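Local coordinates for diaminopimelate decarboxylase (Phaeodactylum tricornutum, PDB 7JPJ), which probably catalyses the pyridoxal 5'-phosphate-dependent decarboxylation of diaminopimelate to lysine, the closing step of lysine biosynthesis, at residues A[77-87]-A[98-109]; A[141-152]-A[195-206]. All coordinates share one frame; numbering follows the deposited sequence.

Interaction 1 (A[77-87]-A[98-109]); sequences HVDASSGFEVR and NISLSTQELPED
H77 and N98 both turn CG anti to their own carbonyl carbons (chi1 -67° in each), and these matching torsions lay the imidazole and the amide over one another with their planes 6° apart. N98 CG stands above one ring face, offset toward the rim, 3.7 Å from H77 CE1. N98 CB adds a CH-pi contact over the same ring. Two flat groups suit this partly exposed end of the strands because each offers the other a broad face; an alanine here in place of H77 would probably leave the N98 amide without its stacking partner and free to turn.

Beyond this pair the backbones run as parallel strands. V78 N donates to N98 O (2.9 Å) and A80 N to S100 O (2.8 Å), while the carbonyls of V78 and A80 receive S100 N and S102 N. On the face holding V78, A80, I99 and L101, the CG2 branch of I99 settles between V78 CG1 and A80 CB, 3.9 Å from the latter; the short methyl of A80 lets I99 CG2 come alongside. From the helix, V86 CG2 reaches L101 CD1 at 4.0 Å. G83 suits its place because a side chain would run into the P107 ring, whose CG lies 3.8 Å from G83 CA. R87 NH2 forms a salt bridge with D109 OD2 (3.2 Å), which offers its anti lone pair, and R87 NE adds a weak bond to the same oxygen.

The opposite face carries D79 and S100, and D79 touches R56 and A58. S82, the helix N-cap, hydrogen-bonds through OG to N405 O of the second subunit. This is a beta-alpha-beta unit: helix 83-91 packs against the apolar face, while strands 53-58 and 119-122 extend the sheet beyond 77-80 and 99-101 respectively.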
loop_
_atom_site.group_PDB
_atom_site.type_symbol
_atom_site.label_atom_id
_atom_site.label_comp_id
_atom_site.label_asym_id
_atom_site.label_seq_id
_atom_site.Cartn_x
_atom_site.Cartn_y
_atom_site.Cartn_z
ATOM N N HIS A 77 12.093 -14.925 -20.069
ATOM C CA HIS A 77 11.111 -14.060 -20.703
ATOM C C HIS A 77 10.352 -13.267 -19.637
ATOM O O HIS A 77 10.694 -13.290 -18.451
ATOM C CB HIS A 77 10.188 -14.889 -21.593
ATOM C CG HIS A 77 10.877 -15.493 -22.780
ATOM N ND1 HIS A 77 10.250 -15.676 -23.993
ATOM C CD2 HIS A 77 12.140 -15.955 -22.937
ATOM C CE1 HIS A 77 11.096 -16.227 -24.845
ATOM N NE2 HIS A 77 12.250 -16.407 -24.228
ATOM N N VAL A 78 9.307 -12.550 -20.048
ATOM C CA VAL A 78 8.583 -11.635 -19.172
ATOM C C VAL A 78 7.097 -11.966 -19.221
ATOM O O VAL A 78 6.537 -12.174 -20.304
ATOM C CB VAL A 78 8.829 -10.166 -19.567
ATOM C CG1 VAL A 78 7.675 -9.280 -19.123
ATOM C CG2 VAL A 78 10.137 -9.670 -18.977
ATOM N N ASP A 79 6.463 -12.023 -18.046
ATOM C CA ASP A 79 5.013 -12.129 -17.908
ATOM C C ASP A 79 4.489 -10.802 -17.364
ATOM O O ASP A 79 4.771 -10.441 -16.216
ATOM C CB ASP A 79 4.632 -13.291 -16.992
ATOM C CG ASP A 79 3.271 -13.102 -16.330
ATOM O OD1 ASP A 79 2.284 -12.777 -17.037
ATOM O OD2 ASP A 79 3.187 -13.284 -15.095
ATOM N N ALA A 80 3.718 -10.088 -18.183
ATOM C CA ALA A 80 3.257 -8.747 -17.853
ATOM C C ALA A 80 1.822 -8.778 -17.341
ATOM O O ALA A 80 0.998 -9.563 -17.817
ATOM C CB ALA A 80 3.357 -7.827 -19.069
ATOM N N SER A 81 1.531 -7.906 -16.373
ATOM C CA SER A 81 0.226 -7.856 -15.729
ATOM C C SER A 81 -0.685 -6.770 -16.286
ATOM O O SER A 81 -1.854 -6.707 -15.891
ATOM C CB SER A 81 0.394 -7.638 -14.223
ATOM O OG SER A 81 0.966 -8.774 -13.611
ATOM N N SER A 82 -0.181 -5.910 -17.166
ATOM C CA SER A 82 -0.996 -4.864 -17.763
ATOM C C SER A 82 -0.282 -4.349 -19.000
ATOM O O SER A 82 0.906 -4.609 -19.206
ATOM C CB SER A 82 -1.263 -3.715 -16.781
ATOM O OG SER A 82 -0.068 -3.025 -16.455
ATOM N N GLY A 83 -1.026 -3.611 -19.825
ATOM C CA GLY A 83 -0.424 -2.987 -20.988
ATOM C C GLY A 83 0.694 -2.031 -20.641
ATOM O O GLY A 83 1.564 -1.774 -21.479
ATOM N N PHE A 84 0.691 -1.500 -19.416
ATOM C CA PHE A 84 1.764 -0.613 -18.988
ATOM C C PHE A 84 3.056 -1.385 -18.756
ATOM O O PHE A 84 4.137 -0.929 -19.148
ATOM C CB PHE A 84 1.344 0.135 -17.726
ATOM C CG PHE A 84 0.213 1.091 -17.946
ATOM C CD1 PHE A 84 0.459 2.387 -18.372
ATOM C CD2 PHE A 84 -1.100 0.693 -17.739
ATOM C CE1 PHE A 84 -0.581 3.271 -18.582
ATOM C CE2 PHE A 84 -2.145 1.574 -17.948
ATOM C CZ PHE A 84 -1.882 2.864 -18.371
ATOM N N GLU A 85 2.964 -2.558 -18.124
ATOM C CA GLU A 85 4.146 -3.392 -17.949
ATOM C C GLU A 85 4.690 -3.873 -19.287
ATOM O O GLU A 85 5.905 -4.047 -19.436
ATOM C CB GLU A 85 3.821 -4.579 -17.044
ATOM C CG GLU A 85 3.683 -4.216 -15.576
ATOM C CD GLU A 85 3.488 -5.431 -14.688
ATOM O OE1 GLU A 85 3.295 -6.542 -15.229
ATOM O OE2 GLU A 85 3.528 -5.273 -13.450
ATOM N N VAL A 86 3.813 -4.094 -20.269
ATOM C CA VAL A 86 4.273 -4.464 -21.604
ATOM C C VAL A 86 5.115 -3.342 -22.195
ATOM O O VAL A 86 6.237 -3.562 -22.664
ATOM C CB VAL A 86 3.079 -4.805 -22.515
ATOM C CG1 VAL A 86 3.567 -5.173 -23.907
ATOM C CG2 VAL A 86 2.253 -5.928 -21.917
ATOM N N ARG A 87 4.585 -2.116 -22.170
ATOM C CA ARG A 87 5.327 -0.975 -22.695
ATOM C C ARG A 87 6.559 -0.672 -21.854
ATOM O O ARG A 87 7.548 -0.143 -22.373
ATOM C CB ARG A 87 4.416 0.251 -22.769
ATOM C CG ARG A 87 3.379 0.203 -23.883
ATOM C CD ARG A 87 3.163 1.583 -24.496
ATOM N NE ARG A 87 2.136 1.580 -25.535
ATOM C CZ ARG A 87 2.385 1.454 -26.837
ATOM N NH1 ARG A 87 3.633 1.316 -27.267
ATOM N NH2 ARG A 87 1.385 1.466 -27.711
ATOM N N ASN A 98 9.033 -11.877 -26.409
ATOM C CA ASN A 98 9.367 -12.454 -25.115
ATOM C C ASN A 98 8.392 -12.045 -24.019
ATOM O O ASN A 98 8.575 -12.451 -22.866
ATOM C CB ASN A 98 10.790 -12.060 -24.703
ATOM C CG ASN A 98 11.850 -12.675 -25.596
ATOM O OD1 ASN A 98 11.577 -13.067 -26.732
ATOM N ND2 ASN A 98 13.070 -12.767 -25.080
ATOM N N ILE A 99 7.368 -11.264 -24.345
ATOM C CA ILE A 99 6.391 -10.788 -23.375
ATOM C C ILE A 99 5.068 -11.493 -23.629
ATOM O O ILE A 99 4.632 -11.611 -24.781
ATOM C CB ILE A 99 6.219 -9.260 -23.450
ATOM C CG1 ILE A 99 7.580 -8.563 -23.403
ATOM C CG2 ILE A 99 5.322 -8.769 -22.324
ATOM C CD1 ILE A 99 7.505 -7.060 -23.574
ATOM N N SER A 100 4.438 -11.969 -22.559
ATOM C CA SER A 100 3.068 -12.456 -22.596
ATOM C C SER A 100 2.227 -11.612 -21.648
ATOM O O SER A 100 2.689 -11.231 -20.568
ATOM C CB SER A 100 2.984 -13.940 -22.217
ATOM O OG SER A 100 3.191 -14.131 -20.830
ATOM N N LEU A 101 0.994 -11.314 -22.054
ATOM C CA LEU A 101 0.121 -10.399 -21.321
ATOM C C LEU A 101 -1.043 -11.174 -20.711
ATOM O O LEU A 101 -1.889 -11.713 -21.434
ATOM C CB LEU A 101 -0.388 -9.287 -22.236
ATOM C CG LEU A 101 -1.493 -8.384 -21.687
ATOM C CD1 LEU A 101 -1.035 -7.657 -20.429
ATOM C CD2 LEU A 101 -1.947 -7.394 -22.747
ATOM N N SER A 102 -1.082 -11.223 -19.381
ATOM C CA SER A 102 -2.201 -11.776 -18.625
ATOM C C SER A 102 -2.653 -10.702 -17.644
ATOM O O SER A 102 -1.967 -10.440 -16.650
ATOM C CB SER A 102 -1.806 -13.059 -17.893
ATOM O OG SER A 102 -0.876 -13.817 -18.647
ATOM N N THR A 103 -3.798 -10.082 -17.920
ATOM C CA THR A 103 -4.211 -8.892 -17.194
ATOM C C THR A 103 -5.682 -8.988 -16.819
ATOM O O THR A 103 -6.471 -9.661 -17.487
ATOM C CB THR A 103 -3.959 -7.622 -18.030
ATOM O OG1 THR A 103 -4.359 -6.465 -17.288
ATOM C CG2 THR A 103 -4.730 -7.674 -19.342
ATOM N N GLN A 104 -6.038 -8.313 -15.723
ATOM C CA GLN A 104 -7.435 -8.128 -15.358
ATOM C C GLN A 104 -8.106 -7.039 -16.181
ATOM O O GLN A 104 -9.336 -7.026 -16.285
ATOM C CB GLN A 104 -7.557 -7.778 -13.871
ATOM C CG GLN A 104 -7.289 -8.933 -12.920
ATOM C CD GLN A 104 -8.475 -9.869 -12.787
ATOM O OE1 GLN A 104 -8.734 -10.686 -13.667
ATOM N NE2 GLN A 104 -9.204 -9.752 -11.684
ATOM N N GLU A 105 -7.324 -6.135 -16.768
ATOM C CA GLU A 105 -7.834 -4.977 -17.502
ATOM C C GLU A 105 -7.147 -4.943 -18.863
ATOM O O GLU A 105 -5.990 -4.523 -18.973
ATOM C CB GLU A 105 -7.587 -3.691 -16.718
ATOM C CG GLU A 105 -7.875 -2.404 -17.471
ATOM C CD GLU A 105 -7.472 -1.174 -16.677
ATOM O OE1 GLU A 105 -7.187 -1.315 -15.469
ATOM O OE2 GLU A 105 -7.440 -0.067 -17.257
ATOM N N LEU A 106 -7.850 -5.392 -19.892
ATOM C CA LEU A 106 -7.299 -5.367 -21.244
ATOM C C LEU A 106 -7.148 -3.922 -21.703
ATOM O O LEU A 106 -8.145 -3.192 -21.753
ATOM C CB LEU A 106 -8.200 -6.145 -22.200
ATOM C CG LEU A 106 -7.591 -6.567 -23.539
ATOM C CD1 LEU A 106 -6.310 -7.353 -23.326
ATOM C CD2 LEU A 106 -8.588 -7.380 -24.349
ATOM N N PRO A 107 -5.942 -3.466 -22.036
ATOM C CA PRO A 107 -5.765 -2.057 -22.401
ATOM C C PRO A 107 -6.444 -1.726 -23.720
ATOM O O PRO A 107 -6.634 -2.585 -24.585
ATOM C CB PRO A 107 -4.245 -1.907 -22.508
ATOM C CG PRO A 107 -3.767 -3.274 -22.857
ATOM C CD PRO A 107 -4.684 -4.225 -22.135
ATOM N N GLU A 108 -6.809 -0.449 -23.868
ATOM C CA GLU A 108 -7.480 -0.011 -25.085
ATOM C C GLU A 108 -6.581 -0.112 -26.310
ATOM O O GLU A 108 -7.088 -0.082 -27.436
ATOM C CB GLU A 108 -7.987 1.426 -24.930
ATOM C CG GLU A 108 -9.142 1.780 -25.871
ATOM C CD GLU A 108 -9.227 3.271 -26.186
ATOM O OE1 GLU A 108 -8.488 3.737 -27.082
ATOM O OE2 GLU A 108 -10.040 3.973 -25.544
ATOM N N ASP A 109 -5.266 -0.237 -26.120
ATOM C CA ASP A 109 -4.313 -0.356 -27.217
ATOM C C ASP A 109 -3.709 -1.757 -27.299
ATOM O O ASP A 109 -2.537 -1.919 -27.655
ATOM C CB ASP A 109 -3.211 0.695 -27.079
ATOM C CG ASP A 109 -2.339 0.470 -25.855
ATOM O OD1 ASP A 109 -2.870 -0.004 -24.827
ATOM O OD2 ASP A 109 -1.124 0.765 -25.922
HETATM O O HOH W 1 0.492 -11.423 -15.000
HETATM O O HOH W 2 -4.055 -7.049 -13.903
#

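Interaction 2 (A[141-152]-A[195-206]); sequences KVGVRVNPGVGS and LEVERIHTHIGS
V144 packs against V197 and I200: its CG2 methyl meets V197 CG1 at 3.6 Å, the two side chains at about a right angle, while its CB faces I200 CD1. I200 in turn bridges to the next valine, its CG2 lying 4.1 Å from V146 CG2. Branched side chains suit this face because methyls on either branch can meet the neighbours on the adjacent strand. Farther back, V142 and L195 share the cover of L128 and F131 from helix 125-134.

On the other face the hollow is at G143. The guanidinium of R199 lies across it, NH2 3.6 Å from G143 N, where any CB would collide with R199 NE. A bend at chi3 (62°) turns the group there; its NE bonds N121 OD1, and its NH1 forms a salt bridge with E198 OE2. E198 and R199 together face the single residue G143, as in a beta bulge, so V142 O takes E198 N but V144 N turns to R199 O. These are adjacent parallel strands of the TIM barrel of the pyridoxal-binding domain. R145 stretches out past H201, CB to CB 3.9 Å, until H203 CB rests over one face of its guanidinium, 3.3 Å from R145 NH2. The H203 ring is held at ND1 by G237 N.

Past the strands, I204 is the bump between two loop residues. Its CG2 rests against P148 CD (3.9 Å) and its CD1 against V150 CG1 (3.8 Å), the rigid proline giving one firm wall. Small serines suit the close pass at the ends, where S152 CB comes 3.6 Å from S206 OG.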
loop_
_atom_site.group_PDB
_atom_site.type_symbol
_atom_site.label_atom_id
_atom_site.label_comp_id
_atom_site.label_asym_id
_atom_site.label_seq_id
_atom_site.Cartn_x
_atom_site.Cartn_y
_atom_site.Cartn_z
ATOM N N LYS A 141 -3.408 -16.364 -33.470
ATOM C CA LYS A 141 -3.147 -17.209 -32.318
ATOM C C LYS A 141 -3.308 -16.396 -31.043
ATOM O O LYS A 141 -3.050 -15.191 -31.016
ATOM C CB LYS A 141 -1.744 -17.817 -32.391
ATOM C CG LYS A 141 -1.582 -18.860 -33.496
ATOM C CD LYS A 141 -0.193 -18.839 -34.126
ATOM C CE LYS A 141 0.355 -17.423 -34.270
ATOM N NZ LYS A 141 1.773 -17.424 -34.752
ATOM N N VAL A 142 -3.750 -17.067 -29.981
ATOM C CA VAL A 142 -4.025 -16.403 -28.715
ATOM C C VAL A 142 -3.936 -17.443 -27.613
ATOM O O VAL A 142 -4.133 -18.638 -27.850
ATOM C CB VAL A 142 -5.408 -15.699 -28.742
ATOM C CG1 VAL A 142 -6.535 -16.721 -28.647
ATOM C CG2 VAL A 142 -5.514 -14.662 -27.634
ATOM N N GLY A 143 -3.610 -16.988 -26.404
ATOM C CA GLY A 143 -3.634 -17.830 -25.231
ATOM C C GLY A 143 -4.943 -17.684 -24.477
ATOM O O GLY A 143 -5.658 -16.695 -24.622
ATOM N N VAL A 144 -5.256 -18.695 -23.670
ATOM C CA VAL A 144 -6.493 -18.745 -22.897
ATOM C C VAL A 144 -6.151 -19.145 -21.468
ATOM O O VAL A 144 -5.641 -20.247 -21.237
ATOM C CB VAL A 144 -7.509 -19.733 -23.496
ATOM C CG1 VAL A 144 -8.811 -19.693 -22.717
ATOM C CG2 VAL A 144 -7.760 -19.420 -24.962
ATOM N N ARG A 145 -6.438 -18.262 -20.511
ATOM C CA ARG A 145 -6.277 -18.593 -19.101
ATOM C C ARG A 145 -7.573 -19.181 -18.560
ATOM O O ARG A 145 -8.647 -18.592 -18.720
ATOM C CB ARG A 145 -5.872 -17.374 -18.270
ATOM C CG ARG A 145 -5.878 -17.683 -16.777
ATOM C CD ARG A 145 -5.070 -16.702 -15.947
ATOM N NE ARG A 145 -5.171 -17.022 -14.524
ATOM C CZ ARG A 145 -4.445 -16.448 -13.570
ATOM N NH1 ARG A 145 -3.556 -15.515 -13.881
ATOM N NH2 ARG A 145 -4.610 -16.806 -12.302
ATOM N N VAL A 146 -7.468 -20.337 -17.910
ATOM C CA VAL A 146 -8.623 -21.084 -17.426
ATOM C C VAL A 146 -8.640 -21.051 -15.905
ATOM O O VAL A 146 -7.600 -21.222 -15.257
ATOM C CB VAL A 146 -8.601 -22.539 -17.936
ATOM C CG1 VAL A 146 -9.805 -23.312 -17.416
ATOM C CG2 VAL A 146 -8.548 -22.573 -19.454
ATOM N N ASN A 147 -9.824 -20.813 -15.338
ATOM C CA ASN A 147 -10.071 -21.090 -13.929
ATOM C C ASN A 147 -10.501 -22.546 -13.827
ATOM O O ASN A 147 -11.649 -22.875 -14.154
ATOM C CB ASN A 147 -11.140 -20.158 -13.353
ATOM C CG ASN A 147 -11.336 -20.336 -11.850
ATOM O OD1 ASN A 147 -10.915 -21.332 -11.265
ATOM N ND2 ASN A 147 -11.986 -19.363 -11.224
ATOM N N PRO A 148 -9.620 -23.444 -13.373
ATOM C CA PRO A 148 -9.924 -24.883 -13.424
ATOM C C PRO A 148 -11.069 -25.318 -12.526
ATOM O O PRO A 148 -11.420 -26.504 -12.539
ATOM C CB PRO A 148 -8.607 -25.537 -12.970
ATOM C CG PRO A 148 -7.568 -24.461 -13.075
ATOM C CD PRO A 148 -8.289 -23.183 -12.805
ATOM N N GLY A 149 -11.666 -24.412 -11.757
ATOM C CA GLY A 149 -12.692 -24.773 -10.807
ATOM C C GLY A 149 -12.183 -25.054 -9.413
ATOM O O GLY A 149 -12.986 -25.371 -8.527
ATOM N N VAL A 150 -10.875 -24.948 -9.189
ATOM C CA VAL A 150 -10.284 -25.196 -7.883
ATOM C C VAL A 150 -9.117 -24.233 -7.716
ATOM O O VAL A 150 -8.543 -23.752 -8.697
ATOM C CB VAL A 150 -9.845 -26.673 -7.737
ATOM C CG1 VAL A 150 -8.628 -26.964 -8.605
ATOM C CG2 VAL A 150 -9.589 -27.025 -6.282
ATOM N N GLY A 151 -8.783 -23.933 -6.464
ATOM C CA GLY A 151 -7.713 -22.996 -6.191
ATOM C C GLY A 151 -6.621 -23.576 -5.320
ATOM O O GLY A 151 -6.314 -24.767 -5.403
ATOM N N SER A 152 -5.981 -22.722 -4.538
ATOM C CA SER A 152 -4.893 -23.154 -3.633
ATOM C C SER A 152 -5.488 -23.754 -2.358
ATOM O O SER A 152 -6.087 -23.005 -1.584
ATOM C CB SER A 152 -4.027 -21.972 -3.353
ATOM O OG SER A 152 -3.414 -21.511 -4.542
ATOM N N LEU A 195 -10.429 -18.057 -34.583
ATOM C CA LEU A 195 -9.218 -17.996 -33.783
ATOM C C LEU A 195 -8.495 -19.342 -33.785
ATOM O O LEU A 195 -9.028 -20.372 -34.204
ATOM C CB LEU A 195 -9.545 -17.590 -32.346
ATOM C CG LEU A 195 -10.178 -16.218 -32.143
ATOM C CD1 LEU A 195 -10.441 -15.984 -30.670
ATOM C CD2 LEU A 195 -9.279 -15.135 -32.709
ATOM N N GLU A 196 -7.258 -19.318 -33.300
ATOM C CA GLU A 196 -6.459 -20.524 -33.106
ATOM C C GLU A 196 -5.885 -20.487 -31.697
ATOM O O GLU A 196 -5.056 -19.625 -31.384
ATOM C CB GLU A 196 -5.345 -20.629 -34.147
ATOM C CG GLU A 196 -4.457 -21.854 -33.965
ATOM C CD GLU A 196 -3.781 -22.286 -35.251
ATOM O OE1 GLU A 196 -2.537 -22.402 -35.255
ATOM O OE2 GLU A 196 -4.493 -22.509 -36.256
ATOM N N VAL A 197 -6.322 -21.414 -30.851
ATOM C CA VAL A 197 -5.851 -21.487 -29.472
ATOM C C VAL A 197 -4.535 -22.258 -29.460
ATOM O O VAL A 197 -4.507 -23.463 -29.723
ATOM C CB VAL A 197 -6.890 -22.145 -28.560
ATOM C CG1 VAL A 197 -6.468 -22.023 -27.107
ATOM C CG2 VAL A 197 -8.248 -21.513 -28.779
ATOM N N GLU A 198 -3.440 -21.564 -29.149
ATOM C CA GLU A 198 -2.116 -22.169 -29.157
ATOM C C GLU A 198 -1.564 -22.436 -27.766
ATOM O O GLU A 198 -0.577 -23.171 -27.647
ATOM C CB GLU A 198 -1.123 -21.279 -29.921
ATOM C CG GLU A 198 -0.720 -20.012 -29.175
ATOM C CD GLU A 198 0.421 -19.261 -29.849
ATOM O OE1 GLU A 198 0.942 -19.753 -30.873
ATOM O OE2 GLU A 198 0.797 -18.176 -29.353
ATOM N N ARG A 199 -2.166 -21.878 -26.718
ATOM C CA ARG A 199 -1.568 -21.924 -25.392
ATOM C C ARG A 199 -2.652 -21.817 -24.329
ATOM O O ARG A 199 -3.569 -21.000 -24.446
ATOM C CB ARG A 199 -0.537 -20.800 -25.231
ATOM C CG ARG A 199 -0.047 -20.563 -23.817
ATOM C CD ARG A 199 0.945 -19.406 -23.774
ATOM N NE ARG A 199 0.342 -18.144 -24.200
ATOM C CZ ARG A 199 0.503 -17.602 -25.404
ATOM N NH1 ARG A 199 1.253 -18.212 -26.312
ATOM N NH2 ARG A 199 -0.088 -16.452 -25.702
ATOM N N ILE A 200 -2.538 -22.652 -23.299
ATOM C CA ILE A 200 -3.414 -22.625 -22.135
ATOM C C ILE A 200 -2.613 -22.096 -20.954
ATOM O O ILE A 200 -1.423 -22.403 -20.814
ATOM C CB ILE A 200 -3.999 -24.020 -21.832
ATOM C CG1 ILE A 200 -4.834 -24.520 -23.013
ATOM C CG2 ILE A 200 -4.854 -23.995 -20.573
ATOM C CD1 ILE A 200 -6.106 -23.725 -23.244
ATOM N N HIS A 201 -3.260 -21.291 -20.115
ATOM C CA HIS A 201 -2.621 -20.657 -18.969
ATOM C C HIS A 201 -3.393 -21.003 -17.704
ATOM O O HIS A 201 -4.617 -20.857 -17.658
ATOM C CB HIS A 201 -2.556 -19.136 -19.150
ATOM C CG HIS A 201 -1.694 -18.439 -18.144
ATOM N ND1 HIS A 201 -0.909 -19.117 -17.236
ATOM C CD2 HIS A 201 -1.492 -17.121 -17.904
ATOM C CE1 HIS A 201 -0.263 -18.247 -16.479
ATOM N NE2 HIS A 201 -0.598 -17.030 -16.866
ATOM N N THR A 202 -2.674 -21.457 -16.685
ATOM C CA THR A 202 -3.258 -21.764 -15.389
ATOM C C THR A 202 -2.371 -21.166 -14.305
ATOM O O THR A 202 -1.205 -20.838 -14.539
ATOM C CB THR A 202 -3.408 -23.280 -15.187
ATOM O OG1 THR A 202 -4.271 -23.536 -14.075
ATOM C CG2 THR A 202 -2.058 -23.904 -14.904
ATOM N N HIS A 203 -2.936 -21.016 -13.109
ATOM C CA HIS A 203 -2.197 -20.442 -11.991
ATOM C C HIS A 203 -2.877 -20.789 -10.673
ATOM O O HIS A 203 -3.540 -19.940 -10.069
ATOM C CB HIS A 203 -2.079 -18.923 -12.149
ATOM C CG HIS A 203 -1.224 -18.265 -11.109
ATOM N ND1 HIS A 203 0.145 -18.416 -11.064
ATOM C CD2 HIS A 203 -1.545 -17.447 -10.078
ATOM C CE1 HIS A 203 0.630 -17.724 -10.049
ATOM N NE2 HIS A 203 -0.375 -17.127 -9.434
ATOM N N ILE A 204 -2.729 -22.035 -10.225
ATOM C CA ILE A 204 -3.371 -22.485 -8.994
ATOM C C ILE A 204 -2.388 -23.283 -8.145
ATOM O O ILE A 204 -2.791 -23.979 -7.208
ATOM C CB ILE A 204 -4.627 -23.326 -9.292
ATOM C CG1 ILE A 204 -4.249 -24.581 -10.083
ATOM C CG2 ILE A 204 -5.672 -22.501 -10.027
ATOM C CD1 ILE A 204 -5.281 -25.684 -10.008
ATOM N N GLY A 205 -1.100 -23.190 -8.462
ATOM C CA GLY A 205 -0.096 -23.929 -7.710
ATOM C C GLY A 205 0.324 -23.195 -6.443
ATOM O O GLY A 205 0.391 -21.967 -6.401
ATOM N N SER A 206 0.614 -23.973 -5.402
ATOM C CA SER A 206 1.028 -23.422 -4.118
ATOM C C SER A 206 1.718 -24.514 -3.313
ATOM O O SER A 206 1.575 -25.706 -3.598
ATOM C CB SER A 206 -0.162 -22.852 -3.336
ATOM O OG SER A 206 -0.996 -23.892 -2.852
#

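Overall arrangement
Interactions 1 and 2 belong to one parallel barrel sheet, their centres about 16 Å apart, with strand 119-122 between 99-101 and 141-147. They touch where S102 OG packs 3.4 Å from H201 CD2. E279 lies near both: its OE2 is close to D79 OD2, and H201 NE2 makes a weak bond to it. Each contact also approaches K60, the predicted cofactor lysine, which carries no cofactor here: the S81 side chain is about 3 Å from that of K60, and H203 about 6 Å. Bound D-lysine lies about 8 Å from the H203 side chain and about 13 Å from that of S81. Interaction 1 additionally borders the second subunit.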